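Local coordinates for putative transcriptional regulator TRANSCRIPTION REGULATOR protein (Rhizobium meliloti, PDB 5NLA) that activates transcription as an AraC-like regulator, binding c-di-GMP by a PilZ-like mechanism to control extracellular polysaccharide production, at residues 151-156 with 187-192; 83-88 with 103-108; 96-101 with 375-380. One frame throughout, in Å; residues are numbered along the deposited sequence.

Interaction 1. Residues 151-156 with 187-192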
loop_
_atom_site.group_PDB
_atom_site.type_symbol
_atom_site.label_atom_id
_atom_site.label_comp_id
_atom_site.label_asym_id
_atom_site.label_seq_id
_atom_site.Cartn_x
_atom_site.Cartn_y
_atom_site.Cartn_z
ATOM N N PHE A 151 2.027 -10.096 5.136
ATOM C CA PHE A 151 1.777 -8.973 6.047
ATOM C C PHE A 151 0.555 -8.224 5.529
ATOM O O PHE A 151 0.303 -8.191 4.318
ATOM C CB PHE A 151 2.997 -8.030 6.210
ATOM C CG PHE A 151 3.313 -7.180 4.997
ATOM C CD1 PHE A 151 2.605 -6.010 4.729
ATOM C CD2 PHE A 151 4.347 -7.534 4.134
ATOM C CE1 PHE A 151 2.907 -5.235 3.608
ATOM C CE2 PHE A 151 4.658 -6.759 3.020
ATOM C CZ PHE A 151 3.935 -5.608 2.758
ATOM N N PHE A 152 -0.202 -7.644 6.453
ATOM C CA PHE A 152 -1.188 -6.622 6.121
ATOM C C PHE A 152 -0.864 -5.325 6.874
ATOM O O PHE A 152 -0.571 -5.354 8.070
ATOM C CB PHE A 152 -2.605 -7.095 6.444
ATOM C CG PHE A 152 -3.601 -5.976 6.526
ATOM C CD1 PHE A 152 -4.083 -5.367 5.371
ATOM C CD2 PHE A 152 -4.022 -5.495 7.761
ATOM C CE1 PHE A 152 -4.987 -4.322 5.454
ATOM C CE2 PHE A 152 -4.920 -4.449 7.846
ATOM C CZ PHE A 152 -5.402 -3.863 6.692
ATOM N N ARG A 153 -0.963 -4.203 6.159
ATOM C CA ARG A 153 -0.632 -2.874 6.678
ATOM C C ARG A 153 -1.328 -1.778 5.869
ATOM O O ARG A 153 -1.344 -1.835 4.632
ATOM C CB ARG A 153 0.887 -2.625 6.574
ATOM C CG ARG A 153 1.689 -2.968 7.814
ATOM C CD ARG A 153 3.042 -2.279 7.789
ATOM N NE ARG A 153 3.843 -2.694 6.647
ATOM C CZ ARG A 153 4.531 -3.846 6.537
ATOM N NH1 ARG A 153 4.529 -4.788 7.499
ATOM N NH2 ARG A 153 5.223 -4.063 5.422
ATOM N N SER A 154 -1.875 -0.772 6.554
ATOM C CA SER A 154 -2.208 0.479 5.887
ATOM C C SER A 154 -0.975 1.356 5.732
ATOM O O SER A 154 -0.134 1.444 6.640
ATOM C CB SER A 154 -3.229 1.263 6.657
ATOM O OG SER A 154 -3.501 2.454 5.941
ATOM N N LEU A 155 -0.879 2.026 4.592
ATOM C CA LEU A 155 0.201 2.969 4.358
ATOM C C LEU A 155 -0.060 4.348 4.992
ATOM O O LEU A 155 0.764 5.254 4.853
ATOM C CB LEU A 155 0.463 3.109 2.862
ATOM C CG LEU A 155 0.836 1.811 2.149
ATOM C CD1 LEU A 155 1.104 2.111 0.694
ATOM C CD2 LEU A 155 2.055 1.162 2.783
ATOM N N GLY A 156 -1.197 4.500 5.667
ATOM C CA GLY A 156 -1.495 5.679 6.460
ATOM C C GLY A 156 -0.992 5.660 7.893
ATOM O O GLY A 156 -0.996 6.711 8.551
ATOM N N GLY A 187 -7.948 -1.986 13.253
ATOM C CA GLY A 187 -7.559 -2.771 14.418
ATOM C C GLY A 187 -6.567 -3.889 14.138
ATOM O O GLY A 187 -5.863 -4.339 15.055
ATOM N N ALA A 188 -6.505 -4.344 12.883
ATOM C CA ALA A 188 -5.601 -5.431 12.484
ATOM C C ALA A 188 -4.351 -4.943 11.753
ATOM O O ALA A 188 -3.747 -5.704 11.024
ATOM C CB ALA A 188 -6.356 -6.429 11.612
ATOM N N ASN A 189 -3.955 -3.691 11.941
ATOM C CA ASN A 189 -2.826 -3.148 11.199
ATOM C C ASN A 189 -1.539 -3.813 11.661
ATOM O O ASN A 189 -1.344 -4.020 12.866
ATOM C CB ASN A 189 -2.701 -1.637 11.398
ATOM C CG ASN A 189 -1.722 -1.016 10.427
ATOM O OD1 ASN A 189 -1.898 -1.141 9.219
ATOM N ND2 ASN A 189 -0.688 -0.359 10.937
ATOM N N ASN A 190 -0.676 -4.126 10.691
ATOM C CA ASN A 190 0.616 -4.791 10.914
ATOM C C ASN A 190 0.422 -6.164 11.534
ATOM O O ASN A 190 0.947 -6.454 12.612
ATOM C CB ASN A 190 1.560 -3.925 11.753
ATOM C CG ASN A 190 3.012 -4.296 11.562
ATOM O OD1 ASN A 190 3.521 -4.335 10.426
ATOM N ND2 ASN A 190 3.706 -4.550 12.672
ATOM N N SER A 191 -0.351 -7.002 10.849
ATOM C CA SER A 191 -0.525 -8.390 11.264
ATOM C C SER A 191 -0.077 -9.361 10.182
ATOM O O SER A 191 0.171 -8.989 9.034
ATOM C CB SER A 191 -1.973 -8.646 11.679
ATOM O OG SER A 191 -2.860 -8.154 10.704
ATOM N N VAL A 192 0.040 -10.617 10.578
ATOM C CA VAL A 192 0.452 -11.684 9.677
ATOM C C VAL A 192 -0.783 -12.475 9.287
ATOM O O VAL A 192 -1.675 -12.698 10.116
ATOM C CB VAL A 192 1.455 -12.658 10.331
ATOM C CG1 VAL A 192 2.225 -13.415 9.261
ATOM C CG2 VAL A 192 2.419 -11.914 11.232
#
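F152 and S191 sit opposite each other as an antiparallel, hydrogen-bonded pair: F152 N gives to S191 O at 2.9 Å, and S191 N gives to F152 O at 3.2 Å. A weak third bond reaches F152 O from N190 N, since N190 and S191 both face F152. This is a G1 beta bulge, with N190 at its first position and both backbone angles positive (phi 61°, psi 57°). It starts the edge strand 191-193 soon after helix 182-187 has ended. S191 OG donates to A188 O, tying the turn together, and the F152 ring presents its edge to the same oxygen, CD2 lying 3.3 Å from A188 O.

R153 can be traced outward from its CB, whose nearest neighbour across the contact is N189 OD1. Next, CG comes 3.5 Å from N190 OD1, and CD is about as close to that oxygen, because the two side chains run side by side. The chain bends at chi3 (-61°), which turns CZ off the line of the earlier carbons. At the tip, NH1 donates to N190 OD1 at 3.1 Å, nearly along the C=O axis and in the guanidinium plane. NH2 lies 3.1 Å above the F151 ring, over its centre, and Y159 adds a cation-pi contact. N190 ND2 meanwhile gives to T136 O, which fixes how the amide is turned.

Further along, N189 OD1 accepts from S154 N at 2.7 Å. S154 OG accepts in turn from G156 N in an ST turn and also bonds E253. N189 OD1 thus carries the pairing on to S154 N beyond the bulge, while N190 OD1 serves the R153 guanidinium, whose charge is probably eased by that neutral amide oxygen and by the rings of F151 and Y159.

Interaction 2. Residues 83-88 with 103-108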
loop_
_atom_site.group_PDB
_atom_site.type_symbol
_atom_site.label_atom_id
_atom_site.label_comp_id
_atom_site.label_asym_id
_atom_site.label_seq_id
_atom_site.Cartn_x
_atom_site.Cartn_y
_atom_site.Cartn_z
ATOM N N ASP A 83 29.604 -2.811 -2.275
ATOM C CA ASP A 83 29.104 -4.166 -2.530
ATOM C C ASP A 83 28.054 -4.244 -3.653
ATOM O O ASP A 83 27.964 -5.246 -4.339
ATOM C CB ASP A 83 28.509 -4.790 -1.234
ATOM C CG ASP A 83 29.539 -4.929 -0.090
ATOM O OD1 ASP A 83 30.753 -5.101 -0.368
ATOM O OD2 ASP A 83 29.124 -4.878 1.094
ATOM N N GLY A 84 27.261 -3.196 -3.828
ATOM C CA GLY A 84 26.152 -3.222 -4.765
ATOM C C GLY A 84 24.861 -3.542 -4.042
ATOM O O GLY A 84 24.851 -3.826 -2.840
ATOM N N PHE A 85 23.760 -3.486 -4.780
ATOM C CA PHE A 85 22.447 -3.676 -4.207
ATOM C C PHE A 85 21.461 -4.105 -5.307
ATOM O O PHE A 85 20.631 -3.305 -5.754
ATOM C CB PHE A 85 22.003 -2.388 -3.522
ATOM C CG PHE A 85 20.811 -2.557 -2.633
ATOM C CD1 PHE A 85 20.978 -2.931 -1.307
ATOM C CD2 PHE A 85 19.521 -2.312 -3.110
ATOM C CE1 PHE A 85 19.884 -3.092 -0.474
ATOM C CE2 PHE A 85 18.412 -2.468 -2.276
ATOM C CZ PHE A 85 18.591 -2.868 -0.960
ATOM N N PRO A 86 21.545 -5.379 -5.740
ATOM C CA PRO A 86 20.742 -5.870 -6.857
ATOM C C PRO A 86 19.262 -6.019 -6.493
ATOM O O PRO A 86 18.910 -6.889 -5.701
ATOM C CB PRO A 86 21.358 -7.229 -7.154
ATOM C CG PRO A 86 21.886 -7.700 -5.844
ATOM C CD PRO A 86 22.236 -6.478 -5.039
ATOM N N ALA A 87 18.418 -5.176 -7.084
ATOM C CA ALA A 87 17.000 -5.124 -6.750
ATOM C C ALA A 87 16.138 -4.926 -7.995
ATOM O O ALA A 87 16.591 -4.383 -8.999
ATOM C CB ALA A 87 16.725 -4.037 -5.722
ATOM N N GLU A 88 14.896 -5.401 -7.900
ATOM C CA GLU A 88 13.946 -5.396 -8.995
ATOM C C GLU A 88 12.558 -5.137 -8.454
ATOM O O GLU A 88 12.147 -5.758 -7.471
ATOM C CB GLU A 88 13.935 -6.744 -9.704
ATOM C CG GLU A 88 14.517 -6.749 -11.102
ATOM C CD GLU A 88 14.076 -7.969 -11.892
ATOM O OE1 GLU A 88 13.944 -9.066 -11.289
ATOM O OE2 GLU A 88 13.841 -7.825 -13.114
ATOM N N VAL A 103 12.022 -7.989 -5.803
ATOM C CA VAL A 103 13.177 -8.784 -5.393
ATOM C C VAL A 103 14.214 -7.815 -4.857
ATOM O O VAL A 103 14.593 -6.870 -5.539
ATOM C CB VAL A 103 13.769 -9.598 -6.558
ATOM C CG1 VAL A 103 14.990 -10.379 -6.088
ATOM C CG2 VAL A 103 12.723 -10.536 -7.140
ATOM N N THR A 104 14.675 -8.060 -3.642
ATOM C CA THR A 104 15.452 -7.066 -2.926
ATOM C C THR A 104 16.446 -7.700 -1.924
ATOM O O THR A 104 16.153 -8.753 -1.352
ATOM C CB THR A 104 14.477 -6.077 -2.242
ATOM O OG1 THR A 104 15.171 -4.873 -1.910
ATOM C CG2 THR A 104 13.823 -6.683 -1.002
ATOM N N PRO A 105 17.641 -7.099 -1.745
ATOM C CA PRO A 105 18.572 -7.573 -0.703
ATOM C C PRO A 105 18.158 -7.119 0.704
ATOM O O PRO A 105 17.198 -6.371 0.847
ATOM C CB PRO A 105 19.916 -6.933 -1.096
ATOM C CG PRO A 105 19.748 -6.476 -2.497
ATOM C CD PRO A 105 18.298 -6.133 -2.636
ATOM N N ALA A 106 18.878 -7.578 1.731
ATOM C CA ALA A 106 18.557 -7.203 3.109
ATOM C C ALA A 106 18.709 -5.712 3.276
ATOM O O ALA A 106 19.723 -5.151 2.894
ATOM C CB ALA A 106 19.440 -7.921 4.109
ATOM N N HIS A 107 17.677 -5.071 3.812
ATOM C CA HIS A 107 17.735 -3.645 4.136
ATOM C C HIS A 107 16.762 -3.378 5.272
ATOM O O HIS A 107 16.032 -4.278 5.708
ATOM C CB HIS A 107 17.368 -2.796 2.910
ATOM C CG HIS A 107 15.971 -3.026 2.433
ATOM N ND1 HIS A 107 15.592 -4.173 1.770
ATOM C CD2 HIS A 107 14.847 -2.290 2.584
ATOM C CE1 HIS A 107 14.300 -4.124 1.509
ATOM N NE2 HIS A 107 13.822 -2.994 1.997
ATOM N N SER A 108 16.785 -2.154 5.770
ATOM C CA SER A 108 15.806 -1.705 6.727
ATOM C C SER A 108 14.957 -0.592 6.085
ATOM O O SER A 108 15.368 0.059 5.098
ATOM C CB SER A 108 16.489 -1.265 8.009
ATOM O OG SER A 108 17.228 -0.082 7.782
#
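E88 and V103 form an antiparallel hydrogen-bonded pair, E88 N to V103 O and V103 N to E88 O both at 2.8 Å; the backbones stay close through A87 and T104, and part only at F85 and P105, whose CA atoms are 6.5 Å from each other. Beside the pair, A87 CA makes a CA-H...O contact with V103 O at 3.2 Å. The CB atoms of E88 and V103 lie on the same face of the sheet, while the E88 carboxylate goes on to a salt bridge with R52.

P105 lies between the two chains where they part. Its CD stands over one face of the F85 ring, 3.8 Å from the centroid and 18° off the normal, a CH-pi contact displaced toward the rim. P105 CG also meets P86 CD at 3.6 Å. P105 marks where the chain leaves strand 97-104 of the seven-stranded sheet and, two residues on, enters strand 107-111 of the five-stranded one; the loop that leads into strand 88-94 lies against this passage.

F85 has its CG anti to the backbone N (chi1 -167°), and the ring beyond it comes nearer to the 103-108 segment. H107 CB comes up at the ring edge, 4.1 Å from F85 CZ. F60 meets the ring edge-to-face, and W63 packs with it too. An alanine at F85 would probably open a gap under P105 CD and beside H107 CB and take away the ring that F60 meets edge-to-face. The H107 imidazole is tied back to the link before its strand: ND1 donates to P105 O at 2.9 Å, almost exactly in the ring plane.

Interaction 3. Residues 96-101 with 375-380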
loop_
_atom_site.group_PDB
_atom_site.type_symbol
_atom_site.label_atom_id
_atom_site.label_comp_id
_atom_site.label_asym_id
_atom_site.label_seq_id
_atom_site.Cartn_x
_atom_site.Cartn_y
_atom_site.Cartn_z
ATOM N N ASP A 96 -7.196 0.070 -10.736
ATOM C CA ASP A 96 -6.734 0.798 -9.561
ATOM C C ASP A 96 -5.737 0.071 -8.655
ATOM O O ASP A 96 -4.783 0.660 -8.171
ATOM C CB ASP A 96 -7.948 1.250 -8.765
ATOM C CG ASP A 96 -9.157 0.380 -9.013
ATOM O OD1 ASP A 96 -8.977 -0.842 -9.174
ATOM O OD2 ASP A 96 -10.275 0.923 -9.073
ATOM N N LEU A 97 -5.997 -1.207 -8.427
ATOM C CA LEU A 97 -5.175 -2.105 -7.613
ATOM C C LEU A 97 -3.836 -2.411 -8.311
ATOM O O LEU A 97 -3.827 -2.893 -9.448
ATOM C CB LEU A 97 -5.968 -3.395 -7.346
ATOM C CG LEU A 97 -5.356 -4.545 -6.543
ATOM C CD1 LEU A 97 -6.437 -5.477 -6.011
ATOM C CD2 LEU A 97 -4.354 -5.333 -7.370
ATOM N N LEU A 98 -2.726 -2.131 -7.622
ATOM C CA LEU A 98 -1.373 -2.321 -8.156
ATOM C C LEU A 98 -0.722 -3.598 -7.601
ATOM O O LEU A 98 -0.597 -3.769 -6.378
ATOM C CB LEU A 98 -0.489 -1.107 -7.825
ATOM C CG LEU A 98 0.933 -1.111 -8.420
ATOM C CD1 LEU A 98 0.928 -0.787 -9.899
ATOM C CD2 LEU A 98 1.860 -0.143 -7.709
ATOM N N ILE A 99 -0.301 -4.475 -8.513
ATOM C CA ILE A 99 0.498 -5.656 -8.177
ATOM C C ILE A 99 1.965 -5.297 -8.397
ATOM O O ILE A 99 2.326 -4.822 -9.479
ATOM C CB ILE A 99 0.197 -6.866 -9.096
ATOM C CG1 ILE A 99 -1.313 -7.100 -9.259
ATOM C CG2 ILE A 99 0.904 -8.120 -8.578
ATOM C CD1 ILE A 99 -2.013 -7.494 -7.986
ATOM N N VAL A 100 2.804 -5.537 -7.393
ATOM C CA VAL A 100 4.249 -5.325 -7.527
ATOM C C VAL A 100 5.029 -6.585 -7.167
ATOM O O VAL A 100 4.891 -7.107 -6.067
ATOM C CB VAL A 100 4.722 -4.143 -6.664
ATOM C CG1 VAL A 100 6.247 -4.053 -6.637
ATOM C CG2 VAL A 100 4.102 -2.853 -7.185
ATOM N N GLN A 101 5.832 -7.066 -8.111
ATOM C CA GLN A 101 6.803 -8.130 -7.853
ATOM C C GLN A 101 8.129 -7.492 -7.438
ATOM O O GLN A 101 8.764 -6.790 -8.231
ATOM C CB GLN A 101 6.985 -9.003 -9.089
ATOM C CG GLN A 101 5.747 -9.842 -9.422
ATOM C CD GLN A 101 5.720 -10.364 -10.853
ATOM O OE1 GLN A 101 5.752 -9.590 -11.817
ATOM N NE2 GLN A 101 5.628 -11.677 -10.996
ATOM N N ASP A 375 4.711 7.250 -8.292
ATOM C CA ASP A 375 4.106 7.387 -9.607
ATOM C C ASP A 375 3.288 6.157 -10.028
ATOM O O ASP A 375 2.317 6.282 -10.776
ATOM C CB ASP A 375 5.200 7.693 -10.638
ATOM C CG ASP A 375 5.901 9.028 -10.366
ATOM O OD1 ASP A 375 5.208 10.080 -10.330
ATOM O OD2 ASP A 375 7.136 9.030 -10.181
ATOM N N TRP A 376 3.696 4.976 -9.567
ATOM C CA TRP A 376 2.946 3.735 -9.795
ATOM C C TRP A 376 1.686 3.691 -8.945
ATOM O O TRP A 376 0.699 3.049 -9.320
ATOM C CB TRP A 376 3.806 2.505 -9.473
ATOM C CG TRP A 376 4.946 2.242 -10.422
ATOM C CD1 TRP A 376 5.412 3.065 -11.408
ATOM C CD2 TRP A 376 5.786 1.082 -10.440
ATOM N NE1 TRP A 376 6.475 2.481 -12.050
ATOM C CE2 TRP A 376 6.728 1.263 -11.477
ATOM C CE3 TRP A 376 5.826 -0.101 -9.687
ATOM C CZ2 TRP A 376 7.709 0.300 -11.783
ATOM C CZ3 TRP A 376 6.798 -1.061 -9.995
ATOM C CH2 TRP A 376 7.727 -0.849 -11.032
ATOM N N LEU A 377 1.730 4.364 -7.797
ATOM C CA LEU A 377 0.602 4.410 -6.872
ATOM C C LEU A 377 -0.442 5.509 -7.178
ATOM O O LEU A 377 -1.368 5.680 -6.394
ATOM C CB LEU A 377 1.126 4.509 -5.431
ATOM C CG LEU A 377 1.901 3.269 -4.953
ATOM C CD1 LEU A 377 2.782 3.573 -3.756
ATOM C CD2 LEU A 377 0.957 2.127 -4.603
ATOM N N LYS A 378 -0.316 6.220 -8.306
ATOM C CA LYS A 378 -1.314 7.219 -8.743
ATOM C C LYS A 378 -2.511 6.589 -9.482
ATOM O O LYS A 378 -3.665 6.985 -9.257
ATOM C CB LYS A 378 -0.675 8.295 -9.638
ATOM C CG LYS A 378 0.086 9.398 -8.908
ATOM C CD LYS A 378 0.422 10.547 -9.865
ATOM C CE LYS A 378 1.374 11.571 -9.250
ATOM N NZ LYS A 378 1.541 12.808 -10.074
ATOM N N SER A 379 -2.230 5.651 -10.388
ATOM C CA SER A 379 -3.261 4.868 -11.114
ATOM C C SER A 379 -4.219 5.647 -12.059
ATOM O O SER A 379 -5.243 5.096 -12.473
ATOM C CB SER A 379 -4.076 4.000 -10.128
ATOM O OG SER A 379 -5.122 4.725 -9.491
ATOM N N VAL A 380 -3.882 6.891 -12.417
ATOM C CA VAL A 380 -4.731 7.704 -13.315
ATOM C C VAL A 380 -4.648 7.214 -14.765
ATOM O O VAL A 380 -5.528 6.496 -15.239
ATOM C CB VAL A 380 -4.393 9.223 -13.264
ATOM C CG1 VAL A 380 -4.499 9.757 -11.839
ATOM C CG2 VAL A 380 -3.020 9.524 -13.873
#
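L98 and W376 make the closest apolar approach between the two segments, with L98 CD2 resting 3.7 Å from W376 CB. The two side chains are inclined to each other, and the leucine methyl lies at the indole's edge, near its plane. The same L98 CD2 also touches L377 CD2 at 4.0 Å, so one methyl is shared between two successive residues of the C-terminal segment. V100 supplies the other apolar contact: its CG2 approaches W376 CE3 at 4.1 Å, again at the indole edge, with the valine side chain crossing the tryptophan at about a right angle. W376 thus meets the strand through CB and, farther along the side chain, through CE3 of the ring.

In the fold, strand 97-104 is an inner member of the seven-stranded antiparallel sheet, bonded through its backbone to strand 88-94 (I99 with W92) and to strand 166-173 (L98 with F172, V100 with L170). The last modelled residues of the chain, 375-380, lie across one face of that sheet, the face carrying L98 and V100. W376 spreads toward the sheet margin, touching L89 on strand 88-94 and F49 and T51 on the outermost strand 49-52. L377 heads the other way, to F172, I121 and H123.

Side chain also meets backbone. L98 CD1 lies 3.9 Å from W376 O, while S379 CB packs 3.9 Å from D96 O, next to the start of the strand. S379 takes up a positive phi of 64°, which turns the chain beyond K378. Within the segments, D96 OD1 accepts a weak bond from L97 N, and S379 OG donates to K378 O.

All three contacts reach the seven-stranded sheet, at different places. Interaction 1 adds the outermost strand 191-193 to strand 150-154, while interactions 2 and 3 share strand 97-104: interaction 3 packs on its first half, and interaction 2 sits where it ends and the chain passes to the five-stranded sheet. The centres of interactions 2 and 3 are about 21 Å apart. Interaction 1 lies about 19 Å, centre to centre, from interaction 3 and about 24 Å from interaction 2; its nearest atoms come within about 5 Å of interaction 3 without touching. In sequence, interaction 1 is nested inside the long loop closed by 96-101 with 375-380, whereas interactions 2 and 3 cross.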